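PDB 2PQQ: putative transcriptional regulator from Streptomyces coelicolor A3, which probably binds cAMP and DNA to regulate transcription, as a cAMP receptor protein relative represented by its N-terminal, cyclic nucleotide-binding domain. Local coordinates for residues 29-34 against 48-53. Residues are numbered along the deposited sequence; the frame is centred on the assembly and turned at random.
Sequences SEVTLA and RLYVVT
Arg48 reaches across to Ser29 and Val31 with the two ends of its guanidinium group. Arg48 NH2 gives a weak hydrogen bond to Ser29 OG, 3.3 Å long and well off straight, with an N-H...O angle of 123°. Arg48 NH1 lies 4.0 Å from Val31 CG2, so the valine methyl meets the polar end of the arginine, obliquely to its plane. With CG anti to its own carbonyl carbon (chi1 -76°) and a bend at chi3, the Arg48 chain carries its guanidinium to Ser29 and to Val31, whose side chain comes from the opposite direction. Val31 CG2 also sits at the edge of the Tyr50 ring, near its plane and 4.3 Å from Tyr50 CE1, so one branch of Val31 serves both partners. The interface is small, burying 145 Å² in all. Strand 29-33 and the 48-53 part of strand 45-54 run at 59° between their N-to-C directions, their segment axes 9.2 Å apart at closest, too far for direct backbone pairing; both instead pair antiparallel with strand 101-107, which bridges them within the beta-roll of the cyclic nucleotide-binding domain. Leu103 of that middle strand touches both Val31 and Tyr50, its Ala105 touches Arg48 and Tyr50, and strand 38-40 adds Leu39 and Phe40 against the tyrosine.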
loop_
_atom_site.group_PDB
_atom_site.type_symbol
_atom_site.label_atom_id
_atom_site.label_comp_id
_atom_site.label_asym_id
_atom_site.label_seq_id
_atom_site.Cartn_x
_atom_site.Cartn_y
_atom_site.Cartn_z
ATOM N N SER A 29 12.725 -0.871 30.260
ATOM C CA SER A 29 12.880 0.193 31.244
ATOM C C SER A 29 11.642 1.075 31.359
ATOM O O SER A 29 10.911 1.287 30.371
ATOM C CB SER A 29 14.151 1.008 30.989
ATOM O OG SER A 29 14.438 1.078 29.610
ATOM N N GLU A 30 11.384 1.538 32.581
ATOM C CA GLU A 30 10.242 2.386 32.889
ATOM C C GLU A 30 10.580 3.817 32.496
ATOM O O GLU A 30 11.685 4.283 32.746
ATOM C CB GLU A 30 9.953 2.355 34.393
ATOM C CG GLU A 30 8.749 1.527 34.804
ATOM C CD GLU A 30 7.457 2.325 34.691
ATOM O OE1 GLU A 30 6.947 2.468 33.548
ATOM O OE2 GLU A 30 6.960 2.806 35.747
ATOM N N VAL A 31 9.635 4.489 31.852
ATOM C CA VAL A 31 9.749 5.909 31.531
ATOM C C VAL A 31 8.466 6.593 32.067
ATOM O O VAL A 31 7.379 6.037 31.951
ATOM C CB VAL A 31 9.933 6.122 29.986
ATOM C CG1 VAL A 31 9.972 7.590 29.641
ATOM C CG2 VAL A 31 11.211 5.444 29.483
ATOM N N THR A 32 8.590 7.763 32.689
ATOM C CA THR A 32 7.399 8.517 33.089
ATOM C C THR A 32 7.527 9.973 32.651
ATOM O O THR A 32 8.563 10.608 32.832
ATOM C CB THR A 32 7.048 8.345 34.619
ATOM O OG1 THR A 32 6.161 9.389 35.070
ATOM C CG2 THR A 32 8.304 8.359 35.458
ATOM N N LEU A 33 6.473 10.465 32.020
ATOM C CA LEU A 33 6.436 11.806 31.493
ATOM C C LEU A 33 5.389 12.592 32.261
ATOM O O LEU A 33 4.346 12.051 32.585
ATOM C CB LEU A 33 6.018 11.768 30.026
ATOM C CG LEU A 33 6.775 10.917 29.036
ATOM C CD1 LEU A 33 6.075 10.993 27.681
ATOM C CD2 LEU A 33 8.181 11.447 28.966
ATOM N N ALA A 34 5.682 13.855 32.551
ATOM C CA ALA A 34 4.664 14.813 32.973
ATOM C C ALA A 34 3.973 15.384 31.735
ATOM O O ALA A 34 4.525 15.358 30.631
ATOM C CB ALA A 34 5.285 15.941 33.778
ATOM N N ARG A 48 14.388 2.792 20.018
ATOM C CA ARG A 48 13.571 2.230 21.090
ATOM C C ARG A 48 12.142 2.104 20.642
ATOM O O ARG A 48 11.630 2.985 19.961
ATOM C CB ARG A 48 13.529 3.170 22.310
ATOM C CG ARG A 48 14.734 3.212 23.167
ATOM C CD ARG A 48 14.530 4.275 24.230
ATOM N NE ARG A 48 14.831 3.773 25.572
ATOM C CZ ARG A 48 14.612 4.453 26.704
ATOM N NH1 ARG A 48 14.083 5.676 26.672
ATOM N NH2 ARG A 48 14.912 3.903 27.874
ATOM N N LEU A 49 11.504 1.056 21.079
ATOM C CA LEU A 49 10.087 0.848 21.037
ATOM C C LEU A 49 9.513 1.156 22.397
ATOM O O LEU A 49 10.176 0.948 23.353
ATOM C CB LEU A 49 9.888 -0.612 20.728
ATOM C CG LEU A 49 8.679 -1.437 21.041
ATOM C CD1 LEU A 49 8.737 -2.668 20.238
ATOM C CD2 LEU A 49 8.596 -1.748 22.452
ATOM N N TYR A 50 8.296 1.672 22.464
ATOM C CA TYR A 50 7.637 1.916 23.750
ATOM C C TYR A 50 6.277 1.237 23.733
ATOM O O TYR A 50 5.646 1.130 22.679
ATOM C CB TYR A 50 7.422 3.420 24.018
ATOM C CG TYR A 50 8.658 4.295 24.020
ATOM C CD1 TYR A 50 9.295 4.646 25.218
ATOM C CD2 TYR A 50 9.177 4.802 22.820
ATOM C CE1 TYR A 50 10.470 5.450 25.206
ATOM C CE2 TYR A 50 10.326 5.621 22.802
ATOM C CZ TYR A 50 10.968 5.924 23.989
ATOM O OH TYR A 50 12.072 6.767 23.951
ATOM N N VAL A 51 5.789 0.822 24.873
ATOM C CA VAL A 51 4.406 0.431 25.042
ATOM C C VAL A 51 3.878 1.375 26.080
ATOM O O VAL A 51 4.449 1.497 27.110
ATOM C CB VAL A 51 4.296 -1.018 25.531
ATOM C CG1 VAL A 51 2.914 -1.347 25.899
ATOM C CG2 VAL A 51 4.802 -1.981 24.495
ATOM N N VAL A 52 2.866 2.147 25.733
ATOM C CA VAL A 52 2.280 3.057 26.713
ATOM C C VAL A 52 1.515 2.208 27.738
ATOM O O VAL A 52 0.677 1.381 27.354
ATOM C CB VAL A 52 1.296 4.090 26.047
ATOM C CG1 VAL A 52 0.535 4.879 27.102
ATOM C CG2 VAL A 52 2.043 5.031 25.151
ATOM N N THR A 53 1.756 2.428 29.029
ATOM C CA THR A 53 0.988 1.696 30.046
ATOM C C THR A 53 -0.075 2.556 30.770
ATOM O O THR A 53 -1.014 2.021 31.375
ATOM C CB THR A 53 1.906 0.960 31.044
ATOM O OG1 THR A 53 2.619 1.915 31.829
ATOM C CG2 THR A 53 2.934 0.093 30.291
#